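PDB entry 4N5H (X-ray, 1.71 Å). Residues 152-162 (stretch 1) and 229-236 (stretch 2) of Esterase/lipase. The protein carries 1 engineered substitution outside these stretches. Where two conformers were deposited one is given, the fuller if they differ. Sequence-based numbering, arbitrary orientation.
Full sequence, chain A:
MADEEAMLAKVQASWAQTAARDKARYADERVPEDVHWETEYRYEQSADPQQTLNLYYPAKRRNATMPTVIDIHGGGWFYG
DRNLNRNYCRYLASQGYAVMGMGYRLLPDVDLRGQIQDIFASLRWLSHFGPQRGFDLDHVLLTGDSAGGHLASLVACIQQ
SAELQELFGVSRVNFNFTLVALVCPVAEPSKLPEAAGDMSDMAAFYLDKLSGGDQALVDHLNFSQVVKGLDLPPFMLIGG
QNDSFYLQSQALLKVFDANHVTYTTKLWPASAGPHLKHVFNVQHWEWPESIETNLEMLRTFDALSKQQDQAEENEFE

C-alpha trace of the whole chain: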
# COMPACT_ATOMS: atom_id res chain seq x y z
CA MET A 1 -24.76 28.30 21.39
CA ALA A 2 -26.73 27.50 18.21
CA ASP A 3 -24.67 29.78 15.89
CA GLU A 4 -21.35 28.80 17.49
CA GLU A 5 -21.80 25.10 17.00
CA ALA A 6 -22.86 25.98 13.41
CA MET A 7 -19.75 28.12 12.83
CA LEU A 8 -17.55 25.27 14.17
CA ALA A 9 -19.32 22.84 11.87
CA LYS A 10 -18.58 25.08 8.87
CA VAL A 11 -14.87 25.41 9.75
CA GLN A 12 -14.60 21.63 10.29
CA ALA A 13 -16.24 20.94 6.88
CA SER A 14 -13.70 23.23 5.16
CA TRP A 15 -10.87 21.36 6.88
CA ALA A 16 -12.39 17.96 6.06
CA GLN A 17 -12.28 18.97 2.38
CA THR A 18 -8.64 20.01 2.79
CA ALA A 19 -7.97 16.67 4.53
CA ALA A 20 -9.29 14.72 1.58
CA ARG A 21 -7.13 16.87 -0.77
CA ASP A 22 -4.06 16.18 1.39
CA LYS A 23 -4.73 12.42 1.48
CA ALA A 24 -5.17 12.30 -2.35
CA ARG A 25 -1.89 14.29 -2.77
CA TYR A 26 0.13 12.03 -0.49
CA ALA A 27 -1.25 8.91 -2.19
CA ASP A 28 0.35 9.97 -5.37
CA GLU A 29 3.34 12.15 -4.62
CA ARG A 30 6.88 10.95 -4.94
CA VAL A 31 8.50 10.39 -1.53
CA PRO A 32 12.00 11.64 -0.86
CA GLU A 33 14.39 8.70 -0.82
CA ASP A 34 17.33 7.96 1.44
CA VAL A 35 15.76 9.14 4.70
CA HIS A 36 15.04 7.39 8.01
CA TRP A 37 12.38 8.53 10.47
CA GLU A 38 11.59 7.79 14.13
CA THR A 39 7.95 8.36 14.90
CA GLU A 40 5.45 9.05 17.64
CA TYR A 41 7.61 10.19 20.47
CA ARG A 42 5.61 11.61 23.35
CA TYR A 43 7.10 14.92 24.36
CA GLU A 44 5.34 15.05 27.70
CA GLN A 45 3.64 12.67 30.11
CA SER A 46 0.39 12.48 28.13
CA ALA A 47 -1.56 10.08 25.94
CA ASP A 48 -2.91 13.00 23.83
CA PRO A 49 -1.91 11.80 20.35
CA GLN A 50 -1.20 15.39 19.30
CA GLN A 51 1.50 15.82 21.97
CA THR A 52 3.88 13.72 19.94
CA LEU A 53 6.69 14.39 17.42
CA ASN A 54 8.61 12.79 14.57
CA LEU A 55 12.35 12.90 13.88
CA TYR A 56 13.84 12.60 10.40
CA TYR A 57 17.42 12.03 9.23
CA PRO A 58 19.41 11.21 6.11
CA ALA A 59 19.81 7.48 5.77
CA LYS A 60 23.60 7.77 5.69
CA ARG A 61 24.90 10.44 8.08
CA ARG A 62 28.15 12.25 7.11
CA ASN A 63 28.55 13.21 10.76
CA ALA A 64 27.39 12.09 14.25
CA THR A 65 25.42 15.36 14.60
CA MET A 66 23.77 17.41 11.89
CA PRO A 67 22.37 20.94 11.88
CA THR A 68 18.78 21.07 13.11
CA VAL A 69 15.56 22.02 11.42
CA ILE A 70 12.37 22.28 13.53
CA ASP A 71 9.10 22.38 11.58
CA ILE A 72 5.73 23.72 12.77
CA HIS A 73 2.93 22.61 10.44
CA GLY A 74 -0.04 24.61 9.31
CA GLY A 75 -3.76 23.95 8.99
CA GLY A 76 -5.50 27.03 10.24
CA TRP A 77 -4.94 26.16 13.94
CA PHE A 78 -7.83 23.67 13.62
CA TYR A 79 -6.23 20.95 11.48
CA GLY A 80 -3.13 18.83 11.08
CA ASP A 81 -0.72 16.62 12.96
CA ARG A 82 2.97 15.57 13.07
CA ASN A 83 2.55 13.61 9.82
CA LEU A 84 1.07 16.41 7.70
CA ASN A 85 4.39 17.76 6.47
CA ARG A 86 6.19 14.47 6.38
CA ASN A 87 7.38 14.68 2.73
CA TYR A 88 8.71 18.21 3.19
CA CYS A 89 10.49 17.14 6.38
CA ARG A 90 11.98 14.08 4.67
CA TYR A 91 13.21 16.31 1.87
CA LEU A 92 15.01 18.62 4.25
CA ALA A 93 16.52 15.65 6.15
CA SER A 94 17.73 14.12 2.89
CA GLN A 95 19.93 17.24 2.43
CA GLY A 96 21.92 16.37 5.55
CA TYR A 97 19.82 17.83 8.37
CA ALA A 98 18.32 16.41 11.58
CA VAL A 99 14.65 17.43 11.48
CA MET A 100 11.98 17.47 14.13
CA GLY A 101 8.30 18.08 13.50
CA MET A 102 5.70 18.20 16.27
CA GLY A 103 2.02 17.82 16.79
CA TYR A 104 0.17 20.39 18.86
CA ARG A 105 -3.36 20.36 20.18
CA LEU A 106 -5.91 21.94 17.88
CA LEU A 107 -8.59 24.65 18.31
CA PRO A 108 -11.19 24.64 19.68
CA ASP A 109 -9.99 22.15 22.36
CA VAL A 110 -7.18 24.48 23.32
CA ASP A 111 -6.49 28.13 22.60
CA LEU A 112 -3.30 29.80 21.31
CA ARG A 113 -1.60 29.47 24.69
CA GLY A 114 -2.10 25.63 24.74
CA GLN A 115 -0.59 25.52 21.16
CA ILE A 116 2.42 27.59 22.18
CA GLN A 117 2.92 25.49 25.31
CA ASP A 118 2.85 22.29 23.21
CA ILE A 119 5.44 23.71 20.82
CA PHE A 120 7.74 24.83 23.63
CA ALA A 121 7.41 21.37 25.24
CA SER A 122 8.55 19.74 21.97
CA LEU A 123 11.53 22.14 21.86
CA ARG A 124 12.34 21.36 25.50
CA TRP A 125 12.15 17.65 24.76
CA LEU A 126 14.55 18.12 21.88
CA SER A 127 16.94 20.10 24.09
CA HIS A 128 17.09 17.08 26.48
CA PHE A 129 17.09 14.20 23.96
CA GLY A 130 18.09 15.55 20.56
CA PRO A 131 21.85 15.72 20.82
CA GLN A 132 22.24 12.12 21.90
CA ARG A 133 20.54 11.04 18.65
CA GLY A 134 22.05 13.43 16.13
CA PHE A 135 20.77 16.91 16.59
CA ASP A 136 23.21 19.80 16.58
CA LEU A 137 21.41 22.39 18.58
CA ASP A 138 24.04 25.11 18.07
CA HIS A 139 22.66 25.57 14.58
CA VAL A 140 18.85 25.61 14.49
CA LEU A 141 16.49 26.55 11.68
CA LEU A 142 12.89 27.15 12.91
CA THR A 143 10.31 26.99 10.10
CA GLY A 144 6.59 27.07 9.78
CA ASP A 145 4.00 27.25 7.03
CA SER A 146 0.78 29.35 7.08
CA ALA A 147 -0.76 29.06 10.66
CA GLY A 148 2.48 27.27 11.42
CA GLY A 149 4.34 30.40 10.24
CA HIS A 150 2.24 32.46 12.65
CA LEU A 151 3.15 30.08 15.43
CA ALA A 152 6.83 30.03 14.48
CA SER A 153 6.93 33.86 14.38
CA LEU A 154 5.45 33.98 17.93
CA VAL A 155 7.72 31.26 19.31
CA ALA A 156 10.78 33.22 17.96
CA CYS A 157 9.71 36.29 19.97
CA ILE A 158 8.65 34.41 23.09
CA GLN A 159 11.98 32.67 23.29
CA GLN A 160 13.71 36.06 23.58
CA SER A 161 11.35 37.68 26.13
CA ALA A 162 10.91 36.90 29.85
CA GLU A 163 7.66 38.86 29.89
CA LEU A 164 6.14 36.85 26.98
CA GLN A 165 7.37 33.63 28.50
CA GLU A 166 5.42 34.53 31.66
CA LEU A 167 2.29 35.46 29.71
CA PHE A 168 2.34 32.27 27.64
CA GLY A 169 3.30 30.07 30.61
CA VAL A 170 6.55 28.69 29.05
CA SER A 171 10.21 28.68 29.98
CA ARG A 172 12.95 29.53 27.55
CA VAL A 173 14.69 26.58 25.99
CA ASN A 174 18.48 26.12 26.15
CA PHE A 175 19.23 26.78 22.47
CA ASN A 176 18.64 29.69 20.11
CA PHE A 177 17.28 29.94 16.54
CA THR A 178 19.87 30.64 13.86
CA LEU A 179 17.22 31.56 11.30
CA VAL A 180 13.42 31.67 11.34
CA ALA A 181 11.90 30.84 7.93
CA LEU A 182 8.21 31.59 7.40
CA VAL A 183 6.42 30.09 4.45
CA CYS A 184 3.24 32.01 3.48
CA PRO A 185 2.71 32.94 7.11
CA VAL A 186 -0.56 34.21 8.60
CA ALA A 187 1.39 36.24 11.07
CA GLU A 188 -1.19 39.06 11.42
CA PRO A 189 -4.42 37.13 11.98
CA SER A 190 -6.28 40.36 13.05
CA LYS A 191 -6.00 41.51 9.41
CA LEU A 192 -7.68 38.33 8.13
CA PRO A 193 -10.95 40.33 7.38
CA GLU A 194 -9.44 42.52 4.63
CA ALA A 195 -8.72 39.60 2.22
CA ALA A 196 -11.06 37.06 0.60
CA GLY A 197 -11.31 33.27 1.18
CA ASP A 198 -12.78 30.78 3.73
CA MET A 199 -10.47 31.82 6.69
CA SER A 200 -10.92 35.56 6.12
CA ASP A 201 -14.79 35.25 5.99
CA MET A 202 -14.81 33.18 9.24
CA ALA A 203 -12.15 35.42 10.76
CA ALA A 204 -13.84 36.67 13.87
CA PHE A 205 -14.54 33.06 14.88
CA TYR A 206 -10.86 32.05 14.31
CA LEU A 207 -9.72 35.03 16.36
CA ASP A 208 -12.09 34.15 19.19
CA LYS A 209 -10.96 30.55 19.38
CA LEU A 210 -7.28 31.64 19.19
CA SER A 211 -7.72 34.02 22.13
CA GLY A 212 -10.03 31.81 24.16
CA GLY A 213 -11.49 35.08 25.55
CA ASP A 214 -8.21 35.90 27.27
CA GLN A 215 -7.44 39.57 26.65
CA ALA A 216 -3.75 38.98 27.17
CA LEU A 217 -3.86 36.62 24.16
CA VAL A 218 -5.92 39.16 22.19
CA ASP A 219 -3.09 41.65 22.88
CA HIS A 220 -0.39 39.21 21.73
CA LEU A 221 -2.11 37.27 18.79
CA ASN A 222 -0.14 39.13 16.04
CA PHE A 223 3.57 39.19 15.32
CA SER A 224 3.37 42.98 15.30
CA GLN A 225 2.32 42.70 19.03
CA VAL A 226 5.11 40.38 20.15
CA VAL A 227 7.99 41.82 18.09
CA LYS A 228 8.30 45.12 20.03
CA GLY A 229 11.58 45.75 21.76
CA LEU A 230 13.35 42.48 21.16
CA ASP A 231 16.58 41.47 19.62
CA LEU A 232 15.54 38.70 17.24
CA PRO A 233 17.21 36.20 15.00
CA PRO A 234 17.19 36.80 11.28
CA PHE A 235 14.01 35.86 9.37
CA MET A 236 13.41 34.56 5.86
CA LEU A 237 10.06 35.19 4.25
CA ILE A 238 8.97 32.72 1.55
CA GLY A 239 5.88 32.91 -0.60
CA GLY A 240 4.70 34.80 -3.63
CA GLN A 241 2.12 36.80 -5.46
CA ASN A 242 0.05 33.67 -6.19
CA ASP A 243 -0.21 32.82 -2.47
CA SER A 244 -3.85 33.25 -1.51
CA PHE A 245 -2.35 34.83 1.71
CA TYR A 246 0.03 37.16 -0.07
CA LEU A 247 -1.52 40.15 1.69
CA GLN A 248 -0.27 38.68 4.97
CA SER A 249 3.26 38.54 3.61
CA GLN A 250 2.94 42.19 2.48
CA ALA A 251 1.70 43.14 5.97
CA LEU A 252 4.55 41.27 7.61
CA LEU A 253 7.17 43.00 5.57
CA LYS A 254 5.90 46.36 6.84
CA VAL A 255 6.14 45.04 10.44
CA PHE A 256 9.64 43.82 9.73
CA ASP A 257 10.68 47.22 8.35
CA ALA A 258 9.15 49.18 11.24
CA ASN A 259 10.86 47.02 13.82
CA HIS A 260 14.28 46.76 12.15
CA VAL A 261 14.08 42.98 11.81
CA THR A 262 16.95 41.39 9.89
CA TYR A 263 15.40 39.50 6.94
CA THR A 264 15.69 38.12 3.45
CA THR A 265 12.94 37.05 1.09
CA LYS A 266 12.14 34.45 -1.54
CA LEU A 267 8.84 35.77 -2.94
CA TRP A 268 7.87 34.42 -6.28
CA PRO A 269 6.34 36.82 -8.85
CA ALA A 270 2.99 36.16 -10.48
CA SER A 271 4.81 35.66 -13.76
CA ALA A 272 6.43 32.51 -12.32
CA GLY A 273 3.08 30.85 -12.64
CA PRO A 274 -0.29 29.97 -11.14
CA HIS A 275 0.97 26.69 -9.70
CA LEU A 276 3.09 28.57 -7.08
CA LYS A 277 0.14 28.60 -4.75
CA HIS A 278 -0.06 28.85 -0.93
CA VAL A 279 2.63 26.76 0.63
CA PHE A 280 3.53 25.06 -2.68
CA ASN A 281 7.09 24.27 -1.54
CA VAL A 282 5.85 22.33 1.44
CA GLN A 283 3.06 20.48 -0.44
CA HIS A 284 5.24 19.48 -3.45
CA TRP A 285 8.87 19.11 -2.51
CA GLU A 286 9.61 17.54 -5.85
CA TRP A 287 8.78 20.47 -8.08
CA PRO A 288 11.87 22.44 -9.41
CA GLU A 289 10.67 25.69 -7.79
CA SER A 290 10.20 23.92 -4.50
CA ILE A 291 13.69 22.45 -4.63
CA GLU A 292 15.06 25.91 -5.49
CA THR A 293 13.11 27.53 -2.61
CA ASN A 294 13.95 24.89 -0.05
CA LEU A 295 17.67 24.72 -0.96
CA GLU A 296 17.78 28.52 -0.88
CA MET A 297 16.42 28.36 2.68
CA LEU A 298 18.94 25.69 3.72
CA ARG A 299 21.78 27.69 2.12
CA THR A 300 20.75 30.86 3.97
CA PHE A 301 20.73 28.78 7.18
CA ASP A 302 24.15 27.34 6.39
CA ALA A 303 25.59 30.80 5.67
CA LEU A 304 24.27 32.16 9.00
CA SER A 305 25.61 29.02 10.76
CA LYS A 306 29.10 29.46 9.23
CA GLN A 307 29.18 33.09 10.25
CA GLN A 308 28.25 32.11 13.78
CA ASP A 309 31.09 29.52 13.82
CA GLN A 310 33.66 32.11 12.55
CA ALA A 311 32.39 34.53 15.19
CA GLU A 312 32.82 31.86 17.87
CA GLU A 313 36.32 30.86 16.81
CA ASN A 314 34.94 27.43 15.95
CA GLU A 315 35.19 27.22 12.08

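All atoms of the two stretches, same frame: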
# COMPACT_ATOMS: atom_id res chain seq x y z
N ALA A 152 5.40 29.91 14.45
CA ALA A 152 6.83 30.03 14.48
C ALA A 152 7.25 31.49 14.78
O ALA A 152 8.28 31.68 15.49
CB ALA A 152 7.47 29.59 13.21
N SER A 153 6.55 32.48 14.21
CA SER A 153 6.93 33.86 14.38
C SER A 153 6.75 34.26 15.86
O SER A 153 7.56 34.99 16.40
CB SER A 153 6.19 34.82 13.43
OG SER A 153 4.84 35.06 13.87
N LEU A 154 5.68 33.74 16.46
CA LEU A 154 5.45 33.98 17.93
C LEU A 154 6.44 33.28 18.81
O LEU A 154 6.99 33.89 19.77
CB LEU A 154 4.02 33.61 18.31
CG LEU A 154 2.99 34.71 18.34
CD1 LEU A 154 2.85 35.43 16.99
CD2 LEU A 154 1.61 34.27 18.83
N VAL A 155 6.76 32.02 18.54
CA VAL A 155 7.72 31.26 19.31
C VAL A 155 9.10 31.97 19.29
O VAL A 155 9.74 32.12 20.29
CB VAL A 155 7.85 29.82 18.69
CG1 VAL A 155 9.13 29.11 19.15
CG2 VAL A 155 6.66 28.99 19.02
N ALA A 156 9.49 32.51 18.11
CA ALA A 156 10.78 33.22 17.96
C ALA A 156 10.84 34.44 18.91
O ALA A 156 11.88 34.64 19.53
CB ALA A 156 10.96 33.69 16.55
N CYS A 157 9.75 35.13 19.07
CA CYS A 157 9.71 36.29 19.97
C CYS A 157 9.65 35.88 21.43
O CYS A 157 10.37 36.43 22.30
CB CYS A 157 8.48 37.12 19.67
SG CYS A 157 8.54 37.94 18.04
N ILE A 158 8.81 34.89 21.71
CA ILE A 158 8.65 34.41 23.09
C ILE A 158 9.95 33.90 23.63
O ILE A 158 10.29 34.15 24.79
CB ILE A 158 7.51 33.38 23.22
CG1 ILE A 158 6.17 34.00 22.84
CG2 ILE A 158 7.46 32.78 24.63
CD1 ILE A 158 5.12 33.00 22.45
N GLN A 159 10.72 33.18 22.85
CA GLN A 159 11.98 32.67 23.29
C GLN A 159 12.95 33.78 23.74
O GLN A 159 13.85 33.48 24.51
CB GLN A 159 12.57 31.78 22.18
CG GLN A 159 14.01 31.35 22.36
CD GLN A 159 14.25 30.38 23.51
OE1 GLN A 159 13.32 29.84 24.08
NE2 GLN A 159 15.52 30.12 23.80
N GLN A 160 12.79 35.01 23.24
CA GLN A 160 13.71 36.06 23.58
C GLN A 160 13.23 36.91 24.77
O GLN A 160 13.92 37.82 25.20
CB GLN A 160 13.87 37.02 22.40
CG GLN A 160 14.03 36.46 21.10
CD GLN A 160 14.97 35.32 21.05
OE1 GLN A 160 15.98 35.28 21.79
NE2 GLN A 160 14.64 34.31 20.12
N SER A 161 12.01 36.71 25.24
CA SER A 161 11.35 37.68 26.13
C SER A 161 10.83 37.03 27.41
O SER A 161 9.88 36.22 27.41
CB SER A 161 10.18 38.32 25.47
OG SER A 161 9.32 39.02 26.37
N ALA A 162 11.40 37.42 28.56
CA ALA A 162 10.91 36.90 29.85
C ALA A 162 9.43 37.25 30.09
O ALA A 162 8.64 36.40 30.57
CB ALA A 162 11.73 37.51 31.01
N GLY A 229 10.56 45.54 20.75
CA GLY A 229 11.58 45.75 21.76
C GLY A 229 12.60 44.66 21.87
O GLY A 229 13.35 44.62 22.81
N LEU A 230 12.58 43.66 20.94
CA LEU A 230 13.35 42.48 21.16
C LEU A 230 14.45 42.38 20.18
O LEU A 230 14.30 42.84 19.02
CB LEU A 230 12.44 41.26 20.99
CG LEU A 230 11.30 41.12 21.96
CD1 LEU A 230 10.53 39.84 21.59
CD2 LEU A 230 11.77 41.05 23.41
N ASP A 231 15.54 41.75 20.57
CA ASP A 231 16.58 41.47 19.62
C ASP A 231 16.34 40.04 19.14
O ASP A 231 16.42 39.06 19.92
CB ASP A 231 17.95 41.59 20.23
CG ASP A 231 18.38 43.03 20.46
OD1 ASP A 231 17.79 43.98 19.90
OD2 ASP A 231 19.35 43.16 21.21
N LEU A 232 16.04 39.96 17.87
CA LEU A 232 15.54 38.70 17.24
C LEU A 232 16.61 38.07 16.34
O LEU A 232 17.47 38.73 15.77
CB LEU A 232 14.21 38.97 16.46
CG LEU A 232 13.03 39.35 17.33
CD1 LEU A 232 11.89 39.82 16.48
CD2 LEU A 232 12.49 38.20 18.26
N PRO A 233 16.45 36.75 16.07
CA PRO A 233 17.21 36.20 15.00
C PRO A 233 16.81 36.80 13.66
O PRO A 233 15.71 37.38 13.50
CB PRO A 233 16.82 34.68 15.06
CG PRO A 233 15.60 34.62 15.82
CD PRO A 233 15.44 35.85 16.63
N PRO A 234 17.60 36.47 12.64
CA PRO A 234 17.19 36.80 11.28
C PRO A 234 16.02 35.89 10.81
O PRO A 234 15.87 34.78 11.32
CB PRO A 234 18.39 36.52 10.43
CG PRO A 234 19.40 36.01 11.37
CD PRO A 234 18.84 35.74 12.69
N PHE A 235 15.18 36.49 9.97
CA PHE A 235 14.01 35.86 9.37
C PHE A 235 14.22 35.68 7.90
O PHE A 235 15.02 36.39 7.22
CB PHE A 235 12.76 36.64 9.57
CG PHE A 235 12.19 36.53 10.99
CD1 PHE A 235 12.82 37.14 12.07
CD2 PHE A 235 11.03 35.80 11.26
CE1 PHE A 235 12.30 37.02 13.36
CE2 PHE A 235 10.53 35.74 12.53
CZ PHE A 235 11.16 36.29 13.59
N MET A 236 13.49 34.70 7.33
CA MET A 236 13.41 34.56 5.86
C MET A 236 11.96 34.37 5.48
O MET A 236 11.26 33.47 6.07
CB MET A 236 14.23 33.38 5.39
CG MET A 236 14.21 33.18 3.89
SD MET A 236 15.18 31.76 3.39
CE MET A 236 14.95 31.83 1.60

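Stretch 1 is the later part of a helix followed by a turn. From Leu230 on, stretch 2 is extended, and it enters a strand at Phe235. No hydrogen bond links the two. They are held by van der Waals packing, which buries 372 Å² in total.

Ala152 lies at the margin and makes no contact. Ser153 comes next, and its backbone meets the edge of the Phe235 ring, with CA of Ser153 4.5 Å from CE2 of Phe235. Its hydroxyl is not spent on this contact; it bonds to a residue adjoining one of the stretches. Leu154 and Val155 are out of reach of stretch 2.

Ala156 points toward stretch 2. Its CB lies 3.9 Å from CZ of Phe235, an oblique approach to the ring. Ala156 offers only a methyl here, and the ring packs close against it. Phe235 itself points toward stretch 1 and is buried, as suits a large apolar side chain. The carbonyl O of Ala156 also lies 3.8 Å from CD2 of Leu232.

Cys157 packs against two leucines, Leu230 and Leu232. Its CB is 3.9 Å from CD1 of Leu230, and its SG is 4.0 Å from CD2 of Leu232. The backbone comes closer still: O of Cys157 lies 3.5 Å from CD1 of Leu230, and CA of Cys157 lies 3.8 Å from CD2 of Leu232. The small, weakly polar side chain fits this buried apolar site. Both leucines adopt the m,t rotamer. The CA-to-CB bond of Leu230 points toward stretch 1; that of Leu232 runs sideways, but the end of its side chain comes nearer.

Ile158 points away and begins a type I beta turn that ends at Ser161. Gln159 also leads away at its end, and its amide is bonded elsewhere in the structure.

Gln160 points toward stretch 2 and is partly exposed. Its side chain folds back, with chi1 and chi2 both m, so that NE2 donates a hydrogen bond to O of Ala156 at 2.8 Å. This gives the amide nitrogen a partner within stretch 1, while CG packs on stretch 2 and NE2 also touches Pro233. CG of Gln160 is 3.7 Å from both O of Asp231 and CD2 of Leu232, and NE2 of Gln160 is 3.9 Å from CD of Pro233.

Ser161 closes the contact, with CB 3.8 Å from CD2 of Leu230. It is an N-cap: its side chain caps a backbone nitrogen just past the stretch. Ala162, in the helix that follows, is exposed and out of reach.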